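Local atomic coordinates of MccF (Escherichia coli, PDB entry 4IIY), a protein that gives self-immunity to microcin C7, probably acting as a serine peptidase of the S66 (LD-carboxypeptidase) family that hydrolyses the toxin. Residues I113-G118 against A145-L150; P127-D132 against A152-K157; K139-Y144 against L160-G165; T344-V349 against E364-T369. The protein carries 1 engineered substitution. All blocks are in the same frame, centred on the assembly; numbering follows the deposited sequence.

Contact 1 of 4, residues I113-G118 against A145-L150; sequences IMSTIG and ADTTAL. Engineered in segment 145-150: Ala145 (natural residue Ser). With 1EI (5'-O-(L-alpha-glutamylsulfamoyl)inosine), chain K.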
# COMPACT_ATOMS: atom_id res chain seq x y z
N ILE B 113 -13.53 -21.33 -10.76
CA ILE B 113 -13.19 -20.06 -11.38
C ILE B 113 -11.77 -19.68 -10.93
O ILE B 113 -11.54 -19.47 -9.74
CB ILE B 113 -14.20 -18.96 -11.00
CG1 ILE B 113 -15.58 -19.30 -11.55
CG2 ILE B 113 -13.74 -17.59 -11.50
CD1 ILE B 113 -16.68 -18.34 -11.13
N MET B 114 -10.85 -19.64 -11.89
CA MET B 114 -9.42 -19.52 -11.63
C MET B 114 -8.85 -18.25 -12.25
O MET B 114 -9.07 -17.96 -13.42
CB MET B 114 -8.69 -20.74 -12.22
CG MET B 114 -7.17 -20.72 -12.07
SD MET B 114 -6.38 -22.17 -12.81
CE MET B 114 -6.88 -23.45 -11.64
N SER B 115 -8.11 -17.49 -11.45
CA SER B 115 -7.41 -16.32 -11.95
C SER B 115 -6.36 -16.70 -12.99
O SER B 115 -5.68 -17.71 -12.81
CB SER B 115 -6.74 -15.62 -10.78
OG SER B 115 -5.94 -14.54 -11.20
N THR B 116 -6.21 -15.91 -14.04
CA THR B 116 -5.07 -16.12 -14.94
C THR B 116 -3.75 -15.64 -14.30
O THR B 116 -2.71 -16.31 -14.42
CB THR B 116 -5.24 -15.41 -16.29
OG1 THR B 116 -5.44 -14.01 -16.06
CG2 THR B 116 -6.43 -15.99 -17.07
N ILE B 117 -3.81 -14.47 -13.65
CA ILE B 117 -2.67 -13.82 -13.02
C ILE B 117 -3.21 -12.64 -12.22
O ILE B 117 -4.36 -12.22 -12.41
CB ILE B 117 -1.65 -13.32 -14.08
CG1 ILE B 117 -0.26 -13.08 -13.46
CG2 ILE B 117 -2.16 -12.07 -14.79
CD1 ILE B 117 0.87 -13.08 -14.49
N GLY B 118 -2.38 -12.08 -11.35
CA GLY B 118 -2.74 -10.91 -10.58
C GLY B 118 -2.40 -9.60 -11.26
O GLY B 118 -2.74 -9.40 -12.43
N ALA B 145 -2.01 -13.42 -4.80
CA ALA B 145 -1.39 -12.15 -5.11
C ALA B 145 -2.46 -11.06 -5.15
O ALA B 145 -3.27 -10.97 -4.23
CB ALA B 145 -0.62 -12.24 -6.42
N ASP B 146 -2.49 -10.22 -6.18
CA ASP B 146 -3.51 -9.18 -6.25
C ASP B 146 -4.94 -9.70 -6.12
O ASP B 146 -5.85 -8.99 -5.66
CB ASP B 146 -3.40 -8.39 -7.56
CG ASP B 146 -4.43 -7.30 -7.65
OD1 ASP B 146 -4.29 -6.31 -6.92
OD2 ASP B 146 -5.40 -7.46 -8.43
N THR B 147 -5.15 -10.94 -6.57
CA THR B 147 -6.49 -11.51 -6.53
C THR B 147 -7.02 -11.71 -5.10
O THR B 147 -8.21 -11.94 -4.89
CB THR B 147 -6.53 -12.81 -7.34
OG1 THR B 147 -5.76 -12.62 -8.53
CG2 THR B 147 -7.96 -13.15 -7.74
N THR B 148 -6.13 -11.59 -4.11
CA THR B 148 -6.54 -11.49 -2.72
C THR B 148 -7.72 -10.55 -2.52
O THR B 148 -8.61 -10.81 -1.71
CB THR B 148 -5.37 -10.97 -1.86
OG1 THR B 148 -4.29 -11.91 -1.88
CG2 THR B 148 -5.79 -10.74 -0.41
N ALA B 149 -7.74 -9.43 -3.23
CA ALA B 149 -8.84 -8.48 -3.03
C ALA B 149 -10.20 -9.15 -3.29
O ALA B 149 -11.17 -8.91 -2.56
CB ALA B 149 -8.66 -7.25 -3.91
N LEU B 150 -10.26 -9.98 -4.33
CA LEU B 150 -11.48 -10.72 -4.65
C LEU B 150 -11.74 -11.87 -3.69
O LEU B 150 -12.88 -12.08 -3.27
CB LEU B 150 -11.44 -11.27 -6.07
CG LEU B 150 -11.16 -10.27 -7.18
CD1 LEU B 150 -11.36 -10.95 -8.52
CD2 LEU B 150 -12.07 -9.04 -7.06
O6 1EI K . 8.40 -11.03 -16.65
C6 1EI K . 8.39 -11.79 -15.66
N1 1EI K . 9.46 -12.54 -15.34
C2 1EI K . 9.46 -13.36 -14.28
N3 1EI K . 8.41 -13.50 -13.45
C5 1EI K . 7.19 -11.88 -14.81
C4 1EI K . 7.28 -12.80 -13.67
N7 1EI K . 5.96 -11.34 -14.77
C8 1EI K . 5.31 -11.86 -13.71
N9 1EI K . 6.10 -12.73 -13.06
C1' 1EI K . 5.76 -13.49 -11.85
O4' 1EI K . 4.37 -13.80 -11.79
C2' 1EI K . 6.03 -12.62 -10.64
O2' 1EI K . 7.37 -12.83 -10.18
C3' 1EI K . 5.00 -13.08 -9.63
O3' 1EI K . 5.62 -13.94 -8.68
C4' 1EI K . 3.99 -13.89 -10.42
C5' 1EI K . 2.57 -13.39 -10.21
O5' 1EI K . 2.43 -12.04 -10.69
SBF 1EI K . 1.22 -11.23 -10.24
OAE 1EI K . 0.87 -10.30 -11.29
OAF 1EI K . 0.17 -12.18 -9.98
NAQ 1EI K . 1.64 -10.51 -8.93
C 1EI K . 0.84 -9.79 -8.11
O 1EI K . -0.36 -9.58 -8.23
CA 1EI K . 1.50 -9.22 -6.89
N 1EI K . 2.93 -9.46 -6.91
CB 1EI K . 1.19 -7.73 -6.78
CG 1EI K . 0.99 -7.31 -5.33
CD 1EI K . 2.33 -7.11 -4.65
OE1 1EI K . 3.35 -7.61 -5.16
OE2 1EI K . 2.35 -6.44 -3.60
O HOH W 1 -4.02 -14.61 -9.23
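Thr147 overlaps Ser115 with both branches of its side chain: CG2 lies 4.1 Å from Ser115 CB, and OG1 stands beside the serine hydroxyl. A water joins the two residues, donating to Ser115 OG at 2.8 Å and bonded to Thr147 OG1 at 2.7 Å. Small hydroxyl residues suit this buried spot because each can bond the water between them. In Thr147, chi1 of -40° sets OG1 anti to the carbonyl carbon, where it reaches the water and lies near Ser115 OG. Gly118 CA rests 4.0 Å from Asp146 CB, and Asp146 is held by OD2 accepting from the backbone N of Ser122. Both backbones present N-H groups to the bound glutamylsulfamoyl inosine: Gly118 N binds sulfamoyl oxygen OAF at 2.9 Å, and Asp146 N binds the glutamyl carbonyl O at 3.0 Å (154° at the hydrogen). Glycine suits 118, where a CB would run into that ligand O. Ala145, engineered in place of serine, has a positive phi of 64° in the sharp turn leading into helix 148-158, as in a nucleophile elbow, and Thr148 N and OG1 both grip its carbonyl O. Its CB lies 3.3 Å from the ligand carbonyl carbon C. Position 145 is the predicted nucleophile, so the natural serine would probably bring its hydroxyl close to this carbon, consistent with attack there, and the Asp146 N-H may be an oxyanion-hole donor.

Contact 2 of 4, residues P127-D132 against A152-K157; sequences PFLDYD and AGIYAK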
# COMPACT_ATOMS: atom_id res chain seq x y z
N PRO B 127 -17.22 -3.34 -6.02
CA PRO B 127 -18.60 -2.83 -5.98
C PRO B 127 -19.51 -3.44 -7.05
O PRO B 127 -20.73 -3.25 -6.96
CB PRO B 127 -18.42 -1.33 -6.24
CG PRO B 127 -17.00 -1.03 -5.86
CD PRO B 127 -16.24 -2.27 -6.27
N PHE B 128 -18.95 -4.15 -8.02
CA PHE B 128 -19.67 -4.54 -9.23
C PHE B 128 -19.86 -6.05 -9.38
O PHE B 128 -20.46 -6.51 -10.36
CB PHE B 128 -18.94 -3.98 -10.46
CG PHE B 128 -18.72 -2.50 -10.40
CD1 PHE B 128 -19.79 -1.63 -10.58
CD2 PHE B 128 -17.47 -1.97 -10.12
CE1 PHE B 128 -19.61 -0.25 -10.50
CE2 PHE B 128 -17.27 -0.60 -10.04
CZ PHE B 128 -18.35 0.26 -10.23
N LEU B 129 -19.35 -6.82 -8.43
CA LEU B 129 -19.52 -8.28 -8.49
C LEU B 129 -20.94 -8.66 -8.10
O LEU B 129 -21.56 -8.00 -7.27
CB LEU B 129 -18.53 -9.01 -7.60
CG LEU B 129 -17.05 -8.80 -7.90
CD1 LEU B 129 -16.23 -9.74 -7.02
CD2 LEU B 129 -16.77 -9.06 -9.37
N ASP B 130 -21.43 -9.74 -8.69
CA ASP B 130 -22.80 -10.18 -8.42
C ASP B 130 -22.80 -11.13 -7.23
O ASP B 130 -22.78 -12.35 -7.40
CB ASP B 130 -23.39 -10.84 -9.67
CG ASP B 130 -24.89 -11.02 -9.58
OD1 ASP B 130 -25.43 -11.05 -8.45
OD2 ASP B 130 -25.53 -11.14 -10.65
N TYR B 131 -22.79 -10.56 -6.03
CA TYR B 131 -22.69 -11.36 -4.81
C TYR B 131 -23.88 -12.30 -4.65
O TYR B 131 -23.71 -13.42 -4.19
CB TYR B 131 -22.49 -10.47 -3.58
CG TYR B 131 -21.20 -9.71 -3.70
CD1 TYR B 131 -19.99 -10.36 -3.59
CD2 TYR B 131 -21.18 -8.36 -3.99
CE1 TYR B 131 -18.79 -9.69 -3.73
CE2 TYR B 131 -19.98 -7.67 -4.15
CZ TYR B 131 -18.79 -8.35 -4.02
OH TYR B 131 -17.58 -7.69 -4.18
N ASP B 132 -25.07 -11.84 -5.03
CA ASP B 132 -26.24 -12.71 -4.93
C ASP B 132 -26.08 -13.94 -5.81
O ASP B 132 -26.44 -15.05 -5.41
CB ASP B 132 -27.51 -11.95 -5.32
CG ASP B 132 -27.93 -10.93 -4.28
OD1 ASP B 132 -27.53 -11.08 -3.10
OD2 ASP B 132 -28.67 -9.99 -4.63
N ALA B 152 -10.77 -12.26 -0.56
CA ALA B 152 -11.17 -11.72 0.74
C ALA B 152 -12.51 -10.98 0.65
O ALA B 152 -13.36 -11.12 1.54
CB ALA B 152 -10.09 -10.80 1.28
N GLY B 153 -12.70 -10.19 -0.40
CA GLY B 153 -13.93 -9.44 -0.56
C GLY B 153 -15.15 -10.33 -0.72
O GLY B 153 -16.22 -10.06 -0.16
N ILE B 154 -15.01 -11.40 -1.50
CA ILE B 154 -16.10 -12.35 -1.68
C ILE B 154 -16.43 -13.04 -0.36
O ILE B 154 -17.60 -13.20 -0.00
CB ILE B 154 -15.78 -13.35 -2.81
CG1 ILE B 154 -15.85 -12.64 -4.16
CG2 ILE B 154 -16.74 -14.54 -2.76
CD1 ILE B 154 -15.30 -13.45 -5.32
N TYR B 155 -15.41 -13.44 0.38
CA TYR B 155 -15.64 -14.04 1.70
C TYR B 155 -16.38 -13.07 2.62
O TYR B 155 -17.35 -13.44 3.30
CB TYR B 155 -14.31 -14.48 2.32
CG TYR B 155 -14.45 -14.99 3.74
CD1 TYR B 155 -15.01 -16.22 4.01
CD2 TYR B 155 -14.04 -14.21 4.82
CE1 TYR B 155 -15.15 -16.68 5.31
CE2 TYR B 155 -14.17 -14.66 6.12
CZ TYR B 155 -14.72 -15.89 6.36
OH TYR B 155 -14.85 -16.33 7.67
N ALA B 156 -15.93 -11.82 2.66
CA ALA B 156 -16.55 -10.81 3.52
C ALA B 156 -18.03 -10.62 3.19
O ALA B 156 -18.85 -10.48 4.10
CB ALA B 156 -15.80 -9.48 3.41
N LYS B 157 -18.37 -10.63 1.91
CA LYS B 157 -19.75 -10.37 1.48
C LYS B 157 -20.66 -11.59 1.54
O LYS B 157 -21.88 -11.43 1.71
CB LYS B 157 -19.76 -9.82 0.06
CG LYS B 157 -19.34 -8.37 -0.04
CD LYS B 157 -20.41 -7.46 0.57
CE LYS B 157 -20.05 -5.99 0.45
NZ LYS B 157 -21.10 -5.13 1.08
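This is apolar packing, with no hydrogen bond across it, between Leu129, just before helix 131-136, and Tyr131, its first residue, on one side and Ile154 and Lys157 of helix 148-158 on the other. Its centre is the Tyr131 ring. Lys157 lays its aliphatic part over one face in a CH-pi contact, CG 3.9 Å from the ring centroid and only 9° off the normal, while Leu129 CB covers the opposite face nearer the rim. Lysine suits the place because its methylenes can cover the ring while the bend at chi2 (-70°) leads NZ on to a salt bridge with Glu256 and a cation-pi contact with Trp257. Ile154 CG1 meets the ring edge, 4.2 Å from Tyr131 CE1, and also touches Leu129 CD1 at 4.1 Å; Phe101 of helix 94-105 backs both aliphatic residues. The tyrosine hydroxyl is bonded to Leu126 O. Replacing Tyr131 by an alanine would probably open a gap between Leu129 and Lys157 and leave Leu126 O without that hydroxyl. Asp130 is the N-cap, its OD1 accepting from Ala133 N. The contact packs this capped start on helix 148-158, joining two successive helices of the alpha/beta fold that lead into the adjacent parallel strands 140-143 and 162-164.

Contact 3 of 4, residues K139-Y144 against L160-G165; sequences KIIIGY and LITFYG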
# COMPACT_ATOMS: atom_id res chain seq x y z
N LYS B 139 -19.05 -21.61 -6.24
CA LYS B 139 -18.02 -22.31 -7.00
C LYS B 139 -16.70 -22.16 -6.28
O LYS B 139 -16.56 -21.32 -5.39
CB LYS B 139 -17.91 -21.74 -8.42
CG LYS B 139 -19.18 -21.92 -9.27
CD LYS B 139 -19.05 -21.22 -10.62
CE LYS B 139 -20.40 -21.09 -11.32
NZ LYS B 139 -21.05 -22.41 -11.59
N ILE B 140 -15.73 -22.99 -6.65
CA ILE B 140 -14.37 -22.85 -6.16
C ILE B 140 -13.73 -21.64 -6.84
O ILE B 140 -13.58 -21.62 -8.06
CB ILE B 140 -13.54 -24.10 -6.48
CG1 ILE B 140 -14.15 -25.33 -5.80
CG2 ILE B 140 -12.08 -23.90 -6.07
CD1 ILE B 140 -13.62 -26.65 -6.32
N ILE B 141 -13.37 -20.63 -6.05
CA ILE B 141 -12.72 -19.43 -6.58
C ILE B 141 -11.28 -19.47 -6.08
O ILE B 141 -11.06 -19.58 -4.87
CB ILE B 141 -13.39 -18.14 -6.07
CG1 ILE B 141 -14.92 -18.21 -6.19
CG2 ILE B 141 -12.82 -16.92 -6.79
CD1 ILE B 141 -15.42 -18.37 -7.57
N ILE B 142 -10.32 -19.41 -7.00
CA ILE B 142 -8.92 -19.64 -6.66
C ILE B 142 -7.97 -18.70 -7.41
O ILE B 142 -8.17 -18.39 -8.59
CB ILE B 142 -8.55 -21.14 -6.87
CG1 ILE B 142 -7.17 -21.47 -6.28
CG2 ILE B 142 -8.65 -21.53 -8.35
CD1 ILE B 142 -6.96 -22.96 -6.10
N GLY B 143 -6.96 -18.24 -6.68
CA GLY B 143 -5.89 -17.42 -7.23
C GLY B 143 -5.06 -16.90 -6.07
O GLY B 143 -5.20 -17.38 -4.94
N TYR B 144 -4.21 -15.92 -6.33
CA TYR B 144 -3.35 -15.39 -5.27
C TYR B 144 -2.90 -13.98 -5.61
O TYR B 144 -3.37 -13.38 -6.58
CB TYR B 144 -2.18 -16.35 -4.96
CG TYR B 144 -1.08 -16.43 -5.99
CD1 TYR B 144 0.14 -15.80 -5.77
CD2 TYR B 144 -1.22 -17.17 -7.17
CE1 TYR B 144 1.17 -15.87 -6.70
CE2 TYR B 144 -0.20 -17.26 -8.08
CZ TYR B 144 0.99 -16.60 -7.85
OH TYR B 144 1.98 -16.70 -8.80
N LEU B 160 -18.50 -17.32 1.58
CA LEU B 160 -17.96 -18.41 0.76
C LEU B 160 -16.49 -18.67 1.07
O LEU B 160 -15.68 -17.75 1.14
CB LEU B 160 -18.10 -18.07 -0.72
CG LEU B 160 -17.55 -19.08 -1.73
CD1 LEU B 160 -18.26 -20.43 -1.63
CD2 LEU B 160 -17.68 -18.52 -3.14
N ILE B 161 -16.16 -19.94 1.27
CA ILE B 161 -14.77 -20.33 1.45
C ILE B 161 -14.09 -20.37 0.08
O ILE B 161 -14.42 -21.20 -0.77
CB ILE B 161 -14.65 -21.69 2.16
CG1 ILE B 161 -15.35 -21.62 3.53
CG2 ILE B 161 -13.19 -22.11 2.27
CD1 ILE B 161 -14.87 -20.48 4.42
N THR B 162 -13.19 -19.41 -0.12
CA THR B 162 -12.38 -19.28 -1.33
C THR B 162 -10.95 -19.76 -1.05
O THR B 162 -10.62 -20.09 0.10
CB THR B 162 -12.35 -17.83 -1.84
OG1 THR B 162 -11.66 -16.99 -0.90
CG2 THR B 162 -13.76 -17.30 -2.07
N PHE B 163 -10.12 -19.82 -2.09
CA PHE B 163 -8.83 -20.51 -2.00
C PHE B 163 -7.65 -19.67 -2.43
O PHE B 163 -7.65 -19.09 -3.52
CB PHE B 163 -8.88 -21.79 -2.84
CG PHE B 163 -9.88 -22.79 -2.34
CD1 PHE B 163 -9.49 -23.82 -1.51
CD2 PHE B 163 -11.23 -22.65 -2.64
CE1 PHE B 163 -10.44 -24.72 -1.01
CE2 PHE B 163 -12.17 -23.54 -2.14
CZ PHE B 163 -11.77 -24.57 -1.32
N TYR B 164 -6.64 -19.61 -1.56
CA TYR B 164 -5.35 -19.03 -1.90
C TYR B 164 -4.56 -20.13 -2.58
O TYR B 164 -4.21 -21.12 -1.94
CB TYR B 164 -4.60 -18.53 -0.66
CG TYR B 164 -3.70 -17.36 -0.99
CD1 TYR B 164 -4.26 -16.11 -1.24
CD2 TYR B 164 -2.32 -17.50 -1.11
CE1 TYR B 164 -3.49 -15.04 -1.57
CE2 TYR B 164 -1.52 -16.41 -1.44
CZ TYR B 164 -2.12 -15.18 -1.67
OH TYR B 164 -1.40 -14.06 -2.04
N GLY B 165 -4.31 -20.00 -3.87
CA GLY B 165 -3.70 -21.09 -4.61
C GLY B 165 -3.42 -20.70 -6.04
O GLY B 165 -3.45 -19.51 -6.39
O HOH W 2 -14.56 -20.76 -3.47
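Ile141, Gly143, Phe163 and Gly165 carry the backbone ladder between two parallel strands. Phe163 N donates to Ile141 O at 2.9 Å, meeting it almost head-on (172° at the oxygen). Gly143 N returns a weak bond of 3.3 Å to Phe163 O, and Gly165 N closes the ladder on Gly143 O at 3.0 Å, coming in from above the carbonyl plane. Where the backbones diverge toward Lys139 and Leu160, a water bridges them: it donates to Lys139 O (2.8 Å) and Ile161 O (2.7 Å) and accepts from Ile141 N (2.8 Å). Lys139 NZ is bonded to Asn107 O and Ile110 O. Branched and aromatic residues fill one face, where Ile140 CG2 meets Phe163 CD2 and Ile142 CG1 meets Phe163 CB. Gly165 leaves room for Ile142 CD1, which a CB would hit. In Tyr164, CG anti to the backbone N (chi1 -150°) carries the ring under Tyr144 CB, 3.7 Å from the ring centroid. The Tyr164 hydroxyl accepts from the backbone N of the engineered Ala145 and is hydrogen-bonded to OE2 of Glu270, a predicted charge-relay residue. A phenylalanine in place of Tyr164 would keep the ring but is likely to leave Glu270 OE2 and Ala145 N without this shared partner. Strand 140-143, helix 148-158 and strand 162-164 form a classical beta-alpha-beta crossover, with the predicted nucleophile position just past its first strand.

Contact 4 of 4, residues T344-V349 against E364-T369; sequences TLPLGV and EQYLST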
# COMPACT_ATOMS: atom_id res chain seq x y z
N THR B 344 -2.19 -25.24 -2.07
CA THR B 344 -3.53 -24.66 -2.10
C THR B 344 -4.09 -24.58 -0.68
O THR B 344 -4.06 -25.59 0.05
CB THR B 344 -4.45 -25.49 -3.02
OG1 THR B 344 -4.03 -25.34 -4.37
CG2 THR B 344 -5.89 -25.02 -2.90
N LEU B 345 -4.61 -23.42 -0.28
CA LEU B 345 -5.07 -23.17 1.08
C LEU B 345 -6.48 -22.56 1.11
O LEU B 345 -6.70 -21.47 0.58
CB LEU B 345 -4.11 -22.18 1.76
CG LEU B 345 -4.44 -21.77 3.19
CD1 LEU B 345 -4.21 -22.93 4.15
CD2 LEU B 345 -3.60 -20.56 3.61
N PRO B 346 -7.44 -23.25 1.73
CA PRO B 346 -8.75 -22.60 1.91
C PRO B 346 -8.63 -21.48 2.94
O PRO B 346 -7.95 -21.64 3.96
CB PRO B 346 -9.63 -23.74 2.45
CG PRO B 346 -8.67 -24.65 3.17
CD PRO B 346 -7.39 -24.59 2.35
N LEU B 347 -9.25 -20.34 2.66
CA LEU B 347 -9.28 -19.22 3.59
C LEU B 347 -10.62 -19.12 4.31
O LEU B 347 -11.67 -19.28 3.70
CB LEU B 347 -9.03 -17.91 2.83
CG LEU B 347 -7.70 -17.80 2.10
CD1 LEU B 347 -7.71 -16.57 1.20
CD2 LEU B 347 -6.57 -17.72 3.08
N GLY B 348 -10.57 -18.85 5.61
CA GLY B 348 -11.78 -18.66 6.39
C GLY B 348 -12.27 -19.88 7.14
O GLY B 348 -13.37 -19.87 7.70
N VAL B 349 -11.46 -20.94 7.15
CA VAL B 349 -11.75 -22.14 7.94
C VAL B 349 -10.63 -22.39 8.94
O VAL B 349 -9.54 -21.81 8.83
CB VAL B 349 -11.93 -23.40 7.05
CG1 VAL B 349 -13.12 -23.25 6.12
CG2 VAL B 349 -10.65 -23.71 6.26
N GLU B 364 -11.28 -28.03 9.48
CA GLU B 364 -12.68 -27.73 9.26
C GLU B 364 -13.06 -27.98 7.80
O GLU B 364 -12.28 -27.66 6.89
CB GLU B 364 -12.97 -26.27 9.64
CG GLU B 364 -14.37 -25.80 9.29
CD GLU B 364 -14.62 -24.34 9.61
OE1 GLU B 364 -13.73 -23.67 10.17
OE2 GLU B 364 -15.73 -23.85 9.30
N GLN B 365 -14.24 -28.55 7.57
CA GLN B 365 -14.74 -28.81 6.23
C GLN B 365 -14.75 -27.54 5.39
O GLN B 365 -15.21 -26.49 5.84
CB GLN B 365 -16.15 -29.39 6.29
CG GLN B 365 -16.72 -29.78 4.95
CD GLN B 365 -18.12 -30.35 5.06
OE1 GLN B 365 -18.63 -30.56 6.17
NE2 GLN B 365 -18.75 -30.61 3.93
N TYR B 366 -14.27 -27.65 4.15
CA TYR B 366 -14.08 -26.47 3.30
C TYR B 366 -14.66 -26.61 1.89
O TYR B 366 -14.62 -25.66 1.11
CB TYR B 366 -12.59 -26.08 3.26
CG TYR B 366 -11.71 -27.19 2.74
CD1 TYR B 366 -11.48 -27.34 1.38
CD2 TYR B 366 -11.13 -28.10 3.60
CE1 TYR B 366 -10.68 -28.37 0.89
CE2 TYR B 366 -10.33 -29.13 3.14
CZ TYR B 366 -10.11 -29.26 1.78
OH TYR B 366 -9.32 -30.31 1.34
N LEU B 367 -15.20 -27.80 1.58
CA LEU B 367 -15.99 -28.02 0.37
C LEU B 367 -17.15 -28.93 0.74
O LEU B 367 -17.08 -29.65 1.74
CB LEU B 367 -15.15 -28.67 -0.74
CG LEU B 367 -14.06 -27.81 -1.40
CD1 LEU B 367 -13.04 -28.64 -2.16
CD2 LEU B 367 -14.67 -26.76 -2.32
N SER B 368 -18.23 -28.88 -0.04
CA SER B 368 -19.36 -29.78 0.15
C SER B 368 -18.93 -31.23 -0.02
O SER B 368 -18.01 -31.53 -0.79
CB SER B 368 -20.47 -29.44 -0.84
OG SER B 368 -20.91 -28.11 -0.68
N THR B 369 -19.59 -32.14 0.69
CA THR B 369 -19.20 -33.55 0.63
C THR B 369 -19.56 -34.17 -0.73
O THR B 369 -19.00 -35.20 -1.11
CB THR B 369 -19.85 -34.36 1.76
OG1 THR B 369 -21.27 -34.25 1.68
CG2 THR B 369 -19.38 -33.85 3.11
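Pro346 and Val349 face Tyr366 and Glu364 across two backbones with no hydrogen bond between them; 346-349 and 364-366 run in roughly opposite senses, and the second segment then turns away. The approach narrows from 6.7 Å between the CA atoms of Pro346 and Tyr366 to 5.8 Å between those of Val349 and Glu364. Gly348 follows Leu347 with a positive phi of 96°; a CB there would be jammed against the preceding carbonyl O, so glycine is called for. The proline ring lies over one face of the Tyr366 ring, offset toward its rim, with Pro346 CG 4.0 Å from Tyr366 CG. Proline can offer this compact apolar surface without needing an N-H partner. The place is a junction of two sheets: strand 345-347 runs antiparallel to 162-164 at the edge of one, Gly348 and Val349 bond to Val241 of the other, and the chain returns through the hairpin 350-354 and 359-362. Chi1 of 59° turns the Tyr366 ring to Pro346, and its hydroxyl is bonded to Ile189 O and Arg192 NH1. Val349 CG1 fits beside Tyr366 CB at 4.1 Å. Glu364 passes its extended chain obliquely across Val349, bringing OE1 to 3.4 Å from Val349 CA, where it accepts from the backbone N of Lys350. Gln365 folds back on its own segment, NE2 donating to Leu367 O at 2.9 Å (160° at the hydrogen).

In the fold
Contacts 1, 2 and 3 interlock along the chain, their segments alternating within the LD-carboxypeptidase N-terminal region, and contact 4 follows in series. Contacts 1 and 2 share helix 148-158, their centres about 14 Å apart. That helix is also the crossover of the unit whose strands pair in contact 3. The six-stranded sheet links contacts 1, 3 and 4 through neighbouring strands 110-115, 140-143, 162-164 and 345-347; centre to centre, contact 3 lies about 9 Å from each of the other two, whereas contacts 1 and 4 are about 18 Å apart. The ligand lies just past the C-terminal ends of strands 110-115 and 140-143, where contact 1 forms part of its pocket, while contacts 2 and 4 pack away from the active site.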